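PDB 5HOS: cellulase, which probably hydrolyses internal beta-1,4-glucosidic bonds of cellulose, as an endoglucanase of glycoside hydrolase family 5. Local coordinates for residues Y117-G122 with P160-P165; L142-K147 with R180-T185; E227-L232 with L269-T274. One frame throughout, in Å; residues are numbered along the deposited sequence.

Interaction 1. Residues Y117-G122 with P160-P165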
# COMPACT_ATOMS: atom_id res chain seq x y z
N TYR A 117 -1.78 -10.50 2.69
CA TYR A 117 -1.31 -11.47 1.70
C TYR A 117 -2.43 -12.41 1.21
O TYR A 117 -2.17 -13.56 0.87
CB TYR A 117 -0.09 -12.24 2.24
CG TYR A 117 0.99 -11.33 2.77
CD1 TYR A 117 1.95 -10.79 1.92
CD2 TYR A 117 1.03 -10.95 4.11
CE1 TYR A 117 2.93 -9.93 2.39
CE2 TYR A 117 2.00 -10.09 4.59
CZ TYR A 117 2.96 -9.59 3.73
OH TYR A 117 3.93 -8.73 4.19
N ALA A 118 -3.65 -11.88 1.16
CA ALA A 118 -4.87 -12.60 0.77
C ALA A 118 -5.18 -13.82 1.64
O ALA A 118 -5.79 -14.78 1.17
CB ALA A 118 -4.83 -12.96 -0.72
N LYS A 119 -4.79 -13.75 2.91
CA LYS A 119 -5.05 -14.80 3.87
C LYS A 119 -5.76 -14.25 5.11
O LYS A 119 -5.56 -13.09 5.51
CB LYS A 119 -3.75 -15.49 4.29
CG LYS A 119 -3.15 -16.33 3.18
CD LYS A 119 -1.83 -16.95 3.61
CE LYS A 119 -1.46 -18.12 2.71
NZ LYS A 119 0.01 -18.19 2.51
N TYR A 120 -6.61 -15.09 5.69
CA TYR A 120 -7.29 -14.83 6.96
C TYR A 120 -7.02 -16.04 7.84
O TYR A 120 -7.39 -17.16 7.49
CB TYR A 120 -8.78 -14.65 6.70
CG TYR A 120 -9.59 -14.22 7.89
CD1 TYR A 120 -9.32 -13.01 8.55
CD2 TYR A 120 -10.65 -14.99 8.35
CE1 TYR A 120 -10.07 -12.60 9.65
CE2 TYR A 120 -11.41 -14.59 9.43
CZ TYR A 120 -11.13 -13.40 10.08
OH TYR A 120 -11.88 -13.03 11.17
N TYR A 121 -6.34 -15.80 8.97
CA TYR A 121 -5.80 -16.86 9.83
C TYR A 121 -5.05 -17.94 9.03
O TYR A 121 -5.22 -19.14 9.27
CB TYR A 121 -6.91 -17.49 10.70
CG TYR A 121 -7.46 -16.58 11.78
CD1 TYR A 121 -6.82 -16.43 13.00
CD2 TYR A 121 -8.64 -15.85 11.57
CE1 TYR A 121 -7.32 -15.61 13.99
CE2 TYR A 121 -9.16 -15.02 12.55
CZ TYR A 121 -8.50 -14.90 13.76
OH TYR A 121 -9.01 -14.08 14.75
N GLY A 122 -4.24 -17.49 8.07
CA GLY A 122 -3.42 -18.38 7.25
C GLY A 122 -4.08 -19.05 6.05
O GLY A 122 -3.39 -19.71 5.28
N PRO A 160 -1.34 -10.15 -2.41
CA PRO A 160 -1.81 -11.52 -2.68
C PRO A 160 -0.71 -12.30 -3.39
O PRO A 160 -0.06 -11.73 -4.26
CB PRO A 160 -3.01 -11.32 -3.62
CG PRO A 160 -3.37 -9.87 -3.54
CD PRO A 160 -2.12 -9.14 -3.15
N TYR A 161 -0.46 -13.55 -3.01
CA TYR A 161 0.64 -14.30 -3.68
C TYR A 161 0.50 -15.79 -3.96
O TYR A 161 1.14 -16.28 -4.89
CB TYR A 161 1.97 -14.08 -2.96
CG TYR A 161 2.13 -14.82 -1.66
CD1 TYR A 161 1.71 -14.26 -0.46
CD2 TYR A 161 2.74 -16.08 -1.63
CE1 TYR A 161 1.88 -14.94 0.74
CE2 TYR A 161 2.90 -16.77 -0.44
CZ TYR A 161 2.48 -16.19 0.74
OH TYR A 161 2.63 -16.85 1.92
N ASP A 162 -0.28 -16.52 -3.16
CA ASP A 162 -0.52 -17.94 -3.46
C ASP A 162 -1.98 -18.18 -3.85
O ASP A 162 -2.58 -19.21 -3.58
CB ASP A 162 0.00 -18.88 -2.35
CG ASP A 162 -0.66 -18.65 -1.01
OD1 ASP A 162 -1.70 -17.97 -0.92
OD2 ASP A 162 -0.12 -19.19 -0.01
N ILE A 163 -2.52 -17.19 -4.54
CA ILE A 163 -3.81 -17.27 -5.19
C ILE A 163 -3.46 -16.83 -6.58
O ILE A 163 -2.72 -15.86 -6.75
CB ILE A 163 -4.89 -16.37 -4.53
CG1 ILE A 163 -6.15 -16.31 -5.40
CG2 ILE A 163 -4.37 -14.96 -4.26
CD1 ILE A 163 -7.37 -15.81 -4.67
N ASP A 164 -3.92 -17.56 -7.58
CA ASP A 164 -3.52 -17.23 -8.93
C ASP A 164 -4.23 -15.94 -9.36
O ASP A 164 -5.31 -15.61 -8.84
CB ASP A 164 -3.77 -18.37 -9.90
CG ASP A 164 -5.17 -18.39 -10.43
OD1 ASP A 164 -5.45 -17.70 -11.43
OD2 ASP A 164 -5.98 -19.10 -9.83
N PRO A 165 -3.60 -15.20 -10.29
CA PRO A 165 -4.10 -13.88 -10.68
C PRO A 165 -5.57 -13.81 -11.09
O PRO A 165 -6.22 -12.83 -10.76
CB PRO A 165 -3.17 -13.50 -11.84
CG PRO A 165 -1.88 -14.15 -11.47
CD PRO A 165 -2.31 -15.49 -10.97
O HOH W 1 -1.83 -15.23 -1.32
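Lys119 reaches across to Asp162 and Tyr161, a worked example of one amine tying a short hairpin strand to a loop. Its side chain runs straight as far as CE and then bends (chi4 145°), which turns NZ onto OD2 of Asp162 in a salt bridge of 2.7 Å. The amine meets that oxygen on its syn side, 28° out of the carboxylate plane. From the same position NZ gives a weak hydrogen bond to Tyr161 OH, 3.0 Å away. Asp162 CG stands between the backbone N and the carbonyl carbon (chi1 61°). Its other oxygen, OD1, accepts a hydrogen bond from a water, which also donates to Tyr117 O and accepts from the backbone N of Tyr161 and of Asp162; OD1 is also hydrogen-bonded to Thr124 OG1. Apolar contacts accompany these bonds: Tyr117 CB lies at the edge of the Tyr161 ring, 3.7 Å from CE1, and that ring stacks on Trp195. Ala118 CB touches both Pro160 CB at 3.8 Å and Ile163 CG2 at 4.1 Å, and also meets Trp168 of the helix 165-181. The segments follow the successive strands 109-114 and 152-155 at the C-terminal rim of the TIM barrel, the end that carries the active site in family 5.

Interaction 2. Residues L142-K147 with R180-T185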
# COMPACT_ATOMS: atom_id res chain seq x y z
N LEU A 142 -15.79 -1.88 6.58
CA LEU A 142 -14.83 -0.77 6.51
C LEU A 142 -15.39 0.36 5.67
O LEU A 142 -15.22 1.53 6.02
CB LEU A 142 -13.48 -1.20 5.94
CG LEU A 142 -12.43 -1.67 6.95
CD1 LEU A 142 -11.25 -2.26 6.19
CD2 LEU A 142 -11.97 -0.54 7.85
N ALA A 143 -16.04 0.01 4.55
CA ALA A 143 -16.62 1.02 3.68
C ALA A 143 -17.68 1.83 4.43
O ALA A 143 -17.72 3.05 4.28
CB ALA A 143 -17.22 0.40 2.44
N ILE A 144 -18.51 1.15 5.22
CA ILE A 144 -19.53 1.83 6.02
C ILE A 144 -18.87 2.75 7.06
O ILE A 144 -19.28 3.90 7.21
CB ILE A 144 -20.52 0.83 6.68
CG1 ILE A 144 -21.40 0.19 5.59
CG2 ILE A 144 -21.41 1.53 7.71
CD1 ILE A 144 -22.10 -1.09 6.00
N ALA A 145 -17.87 2.24 7.77
CA ALA A 145 -17.20 3.00 8.83
C ALA A 145 -16.56 4.30 8.33
O ALA A 145 -16.57 5.29 9.06
CB ALA A 145 -16.16 2.15 9.53
N PHE A 146 -16.03 4.28 7.11
CA PHE A 146 -15.34 5.44 6.53
C PHE A 146 -16.01 5.93 5.26
O PHE A 146 -15.34 6.51 4.40
CB PHE A 146 -13.88 5.09 6.28
CG PHE A 146 -13.14 4.82 7.55
CD1 PHE A 146 -12.80 5.88 8.40
CD2 PHE A 146 -12.83 3.53 7.93
CE1 PHE A 146 -12.15 5.64 9.59
CE2 PHE A 146 -12.17 3.29 9.13
CZ PHE A 146 -11.84 4.34 9.95
N LYS A 147 -17.33 5.75 5.19
CA LYS A 147 -18.11 5.99 3.97
C LYS A 147 -17.91 7.38 3.41
O LYS A 147 -18.31 8.37 4.02
CB LYS A 147 -19.61 5.75 4.21
CG LYS A 147 -20.47 5.93 2.95
CD LYS A 147 -21.92 5.55 3.21
CE LYS A 147 -22.81 6.01 2.07
NZ LYS A 147 -24.19 5.45 2.22
N ARG A 180 -18.88 -0.48 -3.33
CA ARG A 180 -19.74 0.46 -4.06
C ARG A 180 -21.21 0.32 -3.71
O ARG A 180 -21.95 1.31 -3.70
CB ARG A 180 -19.53 0.37 -5.58
CG ARG A 180 -18.14 0.78 -6.07
CD ARG A 180 -17.54 1.96 -5.31
NE ARG A 180 -16.29 2.42 -5.90
CZ ARG A 180 -15.43 3.22 -5.29
NH1 ARG A 180 -15.67 3.69 -4.06
NH2 ARG A 180 -14.30 3.56 -5.91
N LYS A 181 -21.63 -0.90 -3.38
CA LYS A 181 -23.02 -1.10 -2.98
C LYS A 181 -23.34 -0.38 -1.65
O LYS A 181 -24.49 -0.03 -1.42
CB LYS A 181 -23.37 -2.59 -2.94
CG LYS A 181 -24.86 -2.86 -3.07
CD LYS A 181 -25.18 -4.31 -3.39
CE LYS A 181 -26.66 -4.45 -3.72
NZ LYS A 181 -27.08 -5.88 -3.78
N THR A 182 -22.33 -0.11 -0.81
CA THR A 182 -22.54 0.70 0.41
C THR A 182 -22.80 2.18 0.13
O THR A 182 -23.26 2.89 1.01
CB THR A 182 -21.36 0.67 1.40
OG1 THR A 182 -20.25 1.39 0.85
CG2 THR A 182 -20.96 -0.76 1.75
N GLY A 183 -22.45 2.64 -1.07
CA GLY A 183 -22.54 4.06 -1.44
C GLY A 183 -21.24 4.81 -1.25
O GLY A 183 -21.12 5.96 -1.64
N ALA A 184 -20.23 4.16 -0.66
CA ALA A 184 -18.94 4.79 -0.43
C ALA A 184 -18.26 5.16 -1.74
O ALA A 184 -18.15 4.34 -2.65
CB ALA A 184 -18.06 3.84 0.36
N THR A 185 -17.81 6.42 -1.81
CA THR A 185 -17.18 6.97 -3.00
C THR A 185 -15.66 7.06 -2.91
O THR A 185 -15.03 7.66 -3.78
CB THR A 185 -17.70 8.38 -3.26
OG1 THR A 185 -17.46 9.19 -2.10
CG2 THR A 185 -19.19 8.35 -3.55
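Lys147 makes the polar link to Thr182, illustrating how a lysine can meet a chain leaving a helix. CG of the lysine is anti to its own backbone N (chi1 -177°) and the rest of the chain is extended, laying CG 3.9 Å from Ala184 CA on the way to the carbonyl. NZ then donates to Thr182 O at 3.0 Å, in the carbonyl plane and with a C=O...N angle of 155°. This carbonyl belongs to the C-terminal region of the helix 165-181, where a positive group would probably be favourable.

Bonds local to residues 180-185 shape the turn that the lysine meets. Thr182 OG1 is hydrogen-bonded to Ile179 O and accepts from Ala184 N at 3.2 Å, an ST turn, while Gly183 turns the chain with a positive phi of 95°. Arg180 NH1 donates a hydrogen bond to Ala184 O at 2.9 Å.

Apolar contacts complete the interface. Ala143 CB lies 4.1 Å from Ala184 CB and makes a van der Waals contact with Thr182 OG1 at 3.6 Å; the Ile144 and Thr182 side chains cross obliquely, CG1 to CG2 4.0 Å.

The contact thus joins the C-terminal ends of two successive barrel helices, 132-145 and 165-181. Ala143 also rests on Phe154 of the strand 152-155, and the neighbouring Phe146 packs between that strand and the helix 90-105.

Interaction 3. Residues E227-L232 with L269-T274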
# COMPACT_ATOMS: atom_id res chain seq x y z
N GLU A 227 -2.64 -1.02 -7.75
CA GLU A 227 -1.56 -0.92 -6.79
C GLU A 227 -0.45 -1.86 -7.22
O GLU A 227 -0.71 -3.04 -7.41
CB GLU A 227 -2.03 -1.29 -5.40
CG GLU A 227 -0.91 -1.39 -4.37
CD GLU A 227 -1.38 -1.55 -2.94
OE1 GLU A 227 -2.49 -1.12 -2.64
OE2 GLU A 227 -0.62 -2.08 -2.11
N ALA A 228 0.75 -1.32 -7.37
CA ALA A 228 1.95 -2.09 -7.65
C ALA A 228 3.01 -1.80 -6.61
O ALA A 228 3.03 -0.73 -6.01
CB ALA A 228 2.47 -1.75 -9.03
N HIS A 229 3.88 -2.78 -6.38
CA HIS A 229 5.03 -2.62 -5.50
C HIS A 229 6.30 -2.81 -6.33
O HIS A 229 6.29 -3.55 -7.31
CB HIS A 229 4.99 -3.65 -4.37
CG HIS A 229 3.83 -3.48 -3.43
ND1 HIS A 229 3.70 -4.23 -2.29
CD2 HIS A 229 2.75 -2.66 -3.46
CE1 HIS A 229 2.60 -3.88 -1.66
NE2 HIS A 229 2.01 -2.92 -2.35
N GLN A 230 7.38 -2.15 -5.94
CA GLN A 230 8.63 -2.29 -6.69
C GLN A 230 9.85 -2.01 -5.84
O GLN A 230 9.98 -0.91 -5.29
CB GLN A 230 8.66 -1.37 -7.92
CG GLN A 230 9.78 -1.72 -8.91
CD GLN A 230 9.69 -3.15 -9.39
OE1 GLN A 230 8.72 -3.52 -10.05
NE2 GLN A 230 10.68 -3.98 -9.06
N TYR A 231 10.71 -3.01 -5.73
CA TYR A 231 12.02 -2.87 -5.10
C TYR A 231 13.13 -2.99 -6.15
O TYR A 231 12.92 -3.51 -7.26
CB TYR A 231 12.15 -3.86 -3.96
CG TYR A 231 11.18 -3.52 -2.83
CD1 TYR A 231 11.53 -2.60 -1.84
CD2 TYR A 231 9.91 -4.08 -2.78
CE1 TYR A 231 10.64 -2.27 -0.82
CE2 TYR A 231 9.01 -3.76 -1.76
CZ TYR A 231 9.39 -2.85 -0.78
OH TYR A 231 8.51 -2.51 0.23
N LEU A 232 14.30 -2.45 -5.81
CA LEU A 232 15.37 -2.22 -6.77
C LEU A 232 16.60 -3.10 -6.56
O LEU A 232 17.62 -2.92 -7.23
CB LEU A 232 15.77 -0.74 -6.77
CG LEU A 232 14.67 0.29 -7.07
CD1 LEU A 232 15.31 1.61 -7.50
CD2 LEU A 232 13.70 -0.16 -8.13
N LEU A 269 2.09 3.33 -6.73
CA LEU A 269 3.25 2.57 -6.29
C LEU A 269 3.26 2.58 -4.75
O LEU A 269 3.92 3.41 -4.13
CB LEU A 269 4.54 3.12 -6.90
CG LEU A 269 5.77 2.21 -6.81
CD1 LEU A 269 5.60 0.96 -7.67
CD2 LEU A 269 7.02 2.97 -7.23
N ALA A 270 2.49 1.67 -4.16
CA ALA A 270 2.20 1.72 -2.72
C ALA A 270 3.35 1.26 -1.83
O ALA A 270 3.34 1.52 -0.63
CB ALA A 270 0.94 0.93 -2.39
N GLU A 271 4.31 0.52 -2.40
CA GLU A 271 5.55 0.21 -1.71
C GLU A 271 6.69 0.31 -2.69
O GLU A 271 6.62 -0.23 -3.80
CB GLU A 271 5.56 -1.21 -1.14
CG GLU A 271 4.59 -1.46 -0.00
CD GLU A 271 4.82 -2.77 0.73
OE1 GLU A 271 5.90 -3.39 0.53
OE2 GLU A 271 3.92 -3.19 1.50
N PHE A 272 7.74 1.00 -2.26
CA PHE A 272 9.05 0.99 -2.91
C PHE A 272 10.05 1.51 -1.89
O PHE A 272 9.67 2.24 -0.96
CB PHE A 272 9.08 1.87 -4.16
CG PHE A 272 8.90 3.34 -3.89
CD1 PHE A 272 7.66 3.85 -3.49
CD2 PHE A 272 9.97 4.21 -4.00
CE1 PHE A 272 7.50 5.19 -3.22
CE2 PHE A 272 9.81 5.56 -3.75
CZ PHE A 272 8.58 6.05 -3.35
N GLY A 273 11.30 1.13 -2.06
CA GLY A 273 12.35 1.55 -1.15
C GLY A 273 13.71 1.32 -1.75
O GLY A 273 13.86 0.50 -2.65
N THR A 274 14.70 2.03 -1.23
CA THR A 274 16.09 1.98 -1.70
C THR A 274 17.00 2.30 -0.52
O THR A 274 16.62 3.09 0.35
CB THR A 274 16.40 2.98 -2.85
OG1 THR A 274 16.11 4.33 -2.43
CG2 THR A 274 15.61 2.66 -4.11
O HOH W 2 14.97 -1.88 -3.25
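Strand residues Glu227-Tyr231 and Leu269-Gly273 run parallel, their axes 4.8 Å apart and inclined at 19°, joined by a sound bond from Gln230 N to Glu271 O (3.0 Å) and a weak one from Ala270 N to Ala228 O.

Glu271 is the side chain to follow. With CG anti to the carbonyl carbon (chi1 -67°) and the chain extended beyond, it passes over one face of the His229 ring: CG lies 3.7 Å from the centroid, a CH-pi contact, and the carboxylate is stacked with its plane 19° from that of the ring. Tyr231 OH donates to Glu271 OE1 at 2.8 Å, from the anti side and somewhat out of the carboxylate plane. The imidazole in turn is pinned at both nitrogens, NE2 donating to the anti lone pair of Glu227 OE2 at 2.8 Å and ND1 bonded to Glu159. On the other face of the sheet, Leu269 CD1 packs 3.9 Å from Gln230 CB. The buried Gln230 O has no hydrogen-bond donor in the model; Phe272 CA makes a CA-H...O contact to it at 3.2 Å. Further along, a water bridges Leu232 N and Gly273 O.

Arg72 forms salt bridges with both Glu227 OE2 and Glu271 OE2. Gripped at each oxygen and backed by a fixed ring, the carboxylate of Glu271 should have little freedom to turn, consistent with the role of the strand-seven glutamate as nucleophile in family 5 enzymes.

In the fold
One TIM barrel carries all three contacts, and they show its division of labour. Interaction 3 lies within the barrel wall, its centre about 9 Å from that of the chain, and holds polar groups probably belonging to the active site. Interaction 1 clasps rim loops at the C-terminal end; its centre is about 19 Å from that of interaction 3, but nearest atoms are only about 6 Å apart. Glu159, directly before Pro160 and bonded to His229, connects the two and is a likely second catalytic glutamate. Interaction 2 packs helix ends at the opposite end of the barrel, its centre about 27 Å from that of interaction 3. The helix 165-181 runs between interactions 1 and 2.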